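Local coordinates for protein peptide methionine sulfoxide reductase msrA/msrB (Neisseria meningitidis, PDB 3BQG) that probably reduces oxidised methionine residues as a peptide methionine sulfoxide reductase A domain, captured here in its sulfenic acid form, at residues 116-119 against 124-127; 83-86 against 92-95. The protein carries 1 engineered substitution. All coordinates share one frame; numbering follows the deposited sequence.

Interaction 1: 116-119 against 124-127; sequences REQQ and PLVV
L125 packs against E117 and Q118, mainly through its two methyls. Its side chain points at the end of helix 106-117. Methyl CD2 of L125 reaches the backbone of Q118, 3.7 Å from N and 3.9 Å from CA of Q118. The same methyl meets CB of E117 at 3.9 Å. The E117 side chain lies roughly perpendicular to that of L125. CG of E117 is anti to its backbone N (chi1 -166°), and the chain then bends at chi2, which carries the carboxylate away from L125. This leaves the aliphatic base of E117 to make the contact. The side chains of Q118 and L125 run alongside in opposite senses. CD2 of L125 meets the backbone and CB of Q118. The second methyl, CD1 of L125, meets the amide end, with CD of Q118 at 3.7 Å.

The polar part is less certain. The Q118 amide ends beside the backbone N of L125 and the CA of P124. Its orientation is probably reversed in the model. Turned over, it may accept a hydrogen bond from that N-H. Within 116-119, N of Q119 bonds to O of R116 at 3.1 Å.

The contact joins the end of helix 106-117 to the loop leading into edge strand 128-131. Helix and loop belong to a beta-alpha-beta crossover from strand 97-101 to its parallel neighbour 128-131. L125 also touches P81 and T82, and the backbone of V126 is hydrogen-bonded to P81.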
ATOM      1  N   ARG A 116       9.041  -4.285 -15.223  1.00 18.41           N
ATOM      2  CA  ARG A 116       8.015  -4.364 -16.257  1.00 20.04           C
ATOM      3  C   ARG A 116       7.143  -3.113 -16.278  1.00 19.69           C
ATOM      4  O   ARG A 116       6.781  -2.626 -17.348  1.00 20.70           O
ATOM      5  CB  ARG A 116       7.135  -5.605 -16.054  1.00 22.33           C
ATOM      6  CG  ARG A 116       7.860  -6.927 -16.312  1.00 27.05           C
ATOM      7  CD  ARG A 116       6.963  -8.137 -16.068  1.00 29.62           C
ATOM      8  NE  ARG A 116       7.665  -9.392 -16.324  1.00 35.22           N
ATOM      9  CZ  ARG A 116       8.135  -9.755 -17.515  1.00 36.96           C
ATOM     10  NH1 ARG A 116       7.977  -8.958 -18.562  1.00 38.27           N
ATOM     11  NH2 ARG A 116       8.762 -10.918 -17.664  1.00 37.44           N
ATOM     12  N   GLU A 117       6.811  -2.597 -15.096  1.00 19.85           N
ATOM     13  CA  GLU A 117       5.978  -1.402 -14.976  1.00 18.58           C
ATOM     14  C   GLU A 117       6.694  -0.189 -15.569  1.00 19.00           C
ATOM     15  O   GLU A 117       6.057   0.706 -16.120  1.00 18.41           O
ATOM     16  CB  GLU A 117       5.648  -1.146 -13.499  1.00 18.92           C
ATOM     17  CG  GLU A 117       4.523  -0.137 -13.236  1.00 19.00           C
ATOM     18  CD  GLU A 117       3.177  -0.576 -13.803  1.00 22.43           C
ATOM     19  OE1 GLU A 117       3.024  -1.769 -14.150  1.00 21.71           O
ATOM     20  OE2 GLU A 117       2.265   0.274 -13.895  1.00 21.94           O
ATOM     21  N   GLN A 118       8.021  -0.165 -15.455  1.00 18.51           N
ATOM     22  CA  GLN A 118       8.816   0.945 -15.979  1.00 18.07           C
ATOM     23  C   GLN A 118       8.640   1.104 -17.490  1.00 18.65           C
ATOM     24  O   GLN A 118       8.847   2.188 -18.032  1.00 16.44           O
ATOM     25  CB  GLN A 118      10.300   0.747 -15.640  1.00 17.80           C
ATOM     26  CG  GLN A 118      11.241   1.853 -16.147  1.00 16.07           C
ATOM     27  CD  GLN A 118      10.940   3.224 -15.560  1.00 17.89           C
ATOM     28  OE1 GLN A 118      10.125   3.986 -16.097  1.00 18.44           O
ATOM     29  NE2 GLN A 118      11.590   3.542 -14.449  1.00 11.75           N
ATOM     30  N   GLN A 119       8.252   0.027 -18.168  1.00 18.80           N
ATOM     31  CA  GLN A 119       8.043   0.108 -19.608  1.00 21.05           C
ATOM     32  C   GLN A 119       6.814   0.946 -19.951  1.00 19.93           C
ATOM     33  O   GLN A 119       6.626   1.341 -21.100  1.00 21.29           O
ATOM     34  CB  GLN A 119       7.906  -1.294 -20.213  1.00 21.20           C
ATOM     35  CG  GLN A 119       9.235  -2.016 -20.327  1.00 24.18           C
ATOM     36  CD  GLN A 119      10.228  -1.246 -21.178  1.00 26.42           C
ATOM     37  OE1 GLN A 119      10.053  -1.112 -22.387  1.00 28.72           O
ATOM     38  NE2 GLN A 119      11.273  -0.726 -20.545  1.00 29.26           N
ATOM     39  N   PRO A 124      11.351   8.015 -14.438  1.00 14.54           N
ATOM     40  CA  PRO A 124      11.817   6.874 -13.646  1.00 14.96           C
ATOM     41  C   PRO A 124      10.923   6.536 -12.450  1.00 15.59           C
ATOM     42  O   PRO A 124      10.362   7.422 -11.798  1.00 15.88           O
ATOM     43  CB  PRO A 124      13.228   7.289 -13.233  1.00 13.63           C
ATOM     44  CG  PRO A 124      13.149   8.781 -13.174  1.00 16.37           C
ATOM     45  CD  PRO A 124      12.301   9.139 -14.377  1.00 14.29           C
ATOM     46  N   LEU A 125      10.783   5.243 -12.177  1.00 16.08           N
ATOM     47  CA  LEU A 125       9.972   4.775 -11.051  1.00 17.34           C
ATOM     48  C   LEU A 125      10.724   4.997  -9.736  1.00 17.60           C
ATOM     49  O   LEU A 125      11.944   4.840  -9.682  1.00 17.79           O
ATOM     50  CB  LEU A 125       9.648   3.291 -11.230  1.00 18.02           C
ATOM     51  CG  LEU A 125       8.311   2.964 -11.901  1.00 21.65           C
ATOM     52  CD1 LEU A 125       8.129   3.773 -13.170  1.00 20.55           C
ATOM     53  CD2 LEU A 125       8.246   1.474 -12.184  1.00 21.68           C
ATOM     54  N   VAL A 126      10.006   5.380  -8.682  1.00 16.43           N
ATOM     55  CA  VAL A 126      10.655   5.627  -7.400  1.00 15.60           C
ATOM     56  C   VAL A 126      10.066   4.821  -6.240  1.00 16.30           C
ATOM     57  O   VAL A 126      10.331   5.114  -5.077  1.00 15.78           O
ATOM     58  CB  VAL A 126      10.623   7.134  -7.036  1.00 16.72           C
ATOM     59  CG1 VAL A 126      11.294   7.948  -8.128  1.00 18.18           C
ATOM     60  CG2 VAL A 126       9.188   7.603  -6.830  1.00 15.65           C
ATOM     61  N   VAL A 127       9.273   3.806  -6.562  1.00 15.35           N
ATOM     62  CA  VAL A 127       8.662   2.948  -5.545  1.00 14.04           C
ATOM     63  C   VAL A 127       9.725   2.178  -4.756  1.00 14.01           C
ATOM     64  O   VAL A 127      10.622   1.573  -5.343  1.00 14.73           O
ATOM     65  CB  VAL A 127       7.693   1.929  -6.203  1.00 15.06           C
ATOM     66  CG1 VAL A 127       7.102   0.997  -5.145  1.00 13.07           C
ATOM     67  CG2 VAL A 127       6.591   2.672  -6.944  1.00 12.82           C
TER

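Interaction 2: 83-86 against 92-95; sequences SLNK and GTQY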
ATOM      1  N   SER A  83       6.164   9.579  -8.552  1.00 16.79           N
ATOM      2  CA  SER A  83       6.238  10.759  -7.690  1.00 18.89           C
ATOM      3  C   SER A  83       6.862  10.445  -6.336  1.00 18.81           C
ATOM      4  O   SER A  83       6.494   9.470  -5.682  1.00 18.17           O
ATOM      5  CB  SER A  83       4.844  11.356  -7.499  1.00 19.14           C
ATOM      6  OG  SER A  83       3.956  10.379  -6.993  1.00 22.86           O
ATOM      7  N   LEU A  84       7.807  11.280  -5.922  1.00 20.17           N
ATOM      8  CA  LEU A  84       8.497  11.096  -4.654  1.00 22.60           C
ATOM      9  C   LEU A  84       7.787  11.837  -3.520  1.00 23.06           C
ATOM     10  O   LEU A  84       7.490  13.028  -3.630  1.00 23.51           O
ATOM     11  CB  LEU A  84       9.938  11.587  -4.779  1.00 23.61           C
ATOM     12  CG  LEU A  84      10.844  11.361  -3.569  1.00 24.60           C
ATOM     13  CD1 LEU A  84      10.935   9.870  -3.263  1.00 26.36           C
ATOM     14  CD2 LEU A  84      12.217  11.936  -3.864  1.00 26.53           C
ATOM     15  N   ASN A  85       7.512  11.119  -2.436  1.00 23.44           N
ATOM     16  CA  ASN A  85       6.833  11.688  -1.270  1.00 23.81           C
ATOM     17  C   ASN A  85       5.588  12.493  -1.615  1.00 24.77           C
ATOM     18  O   ASN A  85       5.382  13.585  -1.082  1.00 25.30           O
ATOM     19  CB  ASN A  85       7.789  12.574  -0.482  1.00 22.20           C
ATOM     20  CG  ASN A  85       9.028  11.839  -0.047  1.00 22.71           C
ATOM     21  OD1 ASN A  85       8.961  10.686   0.385  1.00 23.19           O
ATOM     22  ND2 ASN A  85      10.171  12.502  -0.145  1.00 20.57           N
ATOM     23  N   LYS A  86       4.750  11.950  -2.490  1.00 25.10           N
ATOM     24  CA  LYS A  86       3.533  12.640  -2.884  1.00 27.13           C
ATOM     25  C   LYS A  86       2.572  11.783  -3.707  1.00 26.36           C
ATOM     26  O   LYS A  86       2.963  11.162  -4.693  1.00 26.15           O
ATOM     27  CB  LYS A  86       3.892  13.907  -3.673  1.00 28.08           C
ATOM     28  CG  LYS A  86       2.705  14.692  -4.199  1.00 32.33           C
ATOM     29  CD  LYS A  86       3.175  15.876  -5.046  1.00 34.03           C
ATOM     30  CE  LYS A  86       2.004  16.714  -5.531  1.00 37.20           C
ATOM     31  NZ  LYS A  86       1.018  15.915  -6.319  1.00 41.43           N
ATOM     32  N   GLY A  92       4.735  14.462   1.638  1.00 20.62           N
ATOM     33  CA  GLY A  92       5.484  14.101   2.832  1.00 17.40           C
ATOM     34  C   GLY A  92       5.978  12.669   2.769  1.00 16.50           C
ATOM     35  O   GLY A  92       5.415  11.858   2.032  1.00 18.04           O
ATOM     36  N   THR A  93       7.017  12.340   3.532  1.00 15.65           N
ATOM     37  CA  THR A  93       7.540  10.980   3.508  1.00 14.89           C
ATOM     38  C   THR A  93       6.509   9.944   3.944  1.00 14.64           C
ATOM     39  O   THR A  93       6.662   8.767   3.641  1.00 16.09           O
ATOM     40  CB  THR A  93       8.796  10.815   4.409  1.00 14.91           C
ATOM     41  OG1 THR A  93       8.485  11.215   5.748  1.00 18.20           O
ATOM     42  CG2 THR A  93       9.948  11.646   3.877  1.00 13.81           C
ATOM     43  N   GLN A  94       5.464  10.366   4.655  1.00 14.83           N
ATOM     44  CA  GLN A  94       4.457   9.409   5.107  1.00 15.53           C
ATOM     45  C   GLN A  94       3.543   8.945   3.972  1.00 15.79           C
ATOM     46  O   GLN A  94       2.752   8.014   4.148  1.00 14.56           O
ATOM     47  CB  GLN A  94       3.628   9.998   6.257  1.00 17.11           C
ATOM     48  CG  GLN A  94       2.445  10.863   5.856  1.00 21.98           C
ATOM     49  CD  GLN A  94       1.904  11.671   7.029  1.00 25.81           C
ATOM     50  OE1 GLN A  94       2.472  12.703   7.394  1.00 25.39           O
ATOM     51  NE2 GLN A  94       0.809  11.198   7.635  1.00 26.27           N
ATOM     52  N   TYR A  95       3.666   9.590   2.811  1.00 14.49           N
ATOM     53  CA  TYR A  95       2.873   9.245   1.634  1.00 14.72           C
ATOM     54  C   TYR A  95       3.766   8.672   0.527  1.00 14.50           C
ATOM     55  O   TYR A  95       3.336   8.558  -0.623  1.00 14.15           O
ATOM     56  CB  TYR A  95       2.128  10.482   1.101  1.00 15.72           C
ATOM     57  CG  TYR A  95       1.205  11.127   2.117  1.00 18.10           C
ATOM     58  CD1 TYR A  95       0.109  10.435   2.626  1.00 17.70           C
ATOM     59  CD2 TYR A  95       1.451  12.415   2.596  1.00 18.30           C
ATOM     60  CE1 TYR A  95      -0.718  11.006   3.588  1.00 20.45           C
ATOM     61  CE2 TYR A  95       0.628  12.999   3.561  1.00 20.52           C
ATOM     62  CZ  TYR A  95      -0.451  12.285   4.051  1.00 20.63           C
ATOM     63  OH  TYR A  95      -1.251  12.838   5.021  1.00 25.47           O
TER
HETATM   64  O   HOH W   1       4.375   8.623  -3.192  1.00 21.32           O
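The N-H of G92 bonds to the carbonyl O of N85, with N to O at 2.9 Å. The bond is nearly straight at hydrogen, 169°. The donor sits above the carbonyl plane of N85, 41° out of it.

The N85 side chain adds the packing. Its CG stands beside the backbone N (chi1 -57°), and the amide lies alongside T93, both side chains pointing the same way. OD1 of N85 is 3.4 Å from CA of T93 and 3.8 Å from methyl CG2 of T93. CB of N85 rests 3.5 Å from the carbonyl O of G92.

One water links the two segments. It donates to O of Y95 at 2.8 Å and weakly accepts from N of K86. Within 83-86, OG of S83 reaches over to O of K86 and donates to it at 2.6 Å, nearly in line with the C=O bond. The bond from N of Y95 to O of G92, 3.0 Å, spans the short 3-10 segment 93-94.

The contact forms the base of the small surface hairpin of strands 86-87 and 90-91, where the G92-to-N85 bond joins the two ends. After it, the chain enters strand 97-101 of the main sheet. Q94 ties 92-95 to E55 of strand 54-62 and to S47 of helix 43-48.

Interaction 2 closes before interaction 1 opens, so the two follow one another along the chain. Their centres are about 16 Å apart, yet they touch. Methyl CG2 of V126 packs 3.5 Å from O of S83 and 4.0 Å from N of L84. P81 and T82, which L125 touches, directly precede 83-86, so the join continues along the chain. Strand 97-101 and helix 106-117 lead from interaction 2 to interaction 1. The centre of interaction 2, a surface contact, is about 13 Å from the centre of the chain. That of interaction 1, which is partly buried, is about 16 Å from it. Neither includes the oxidised C12, modified to S-hydroxycysteine.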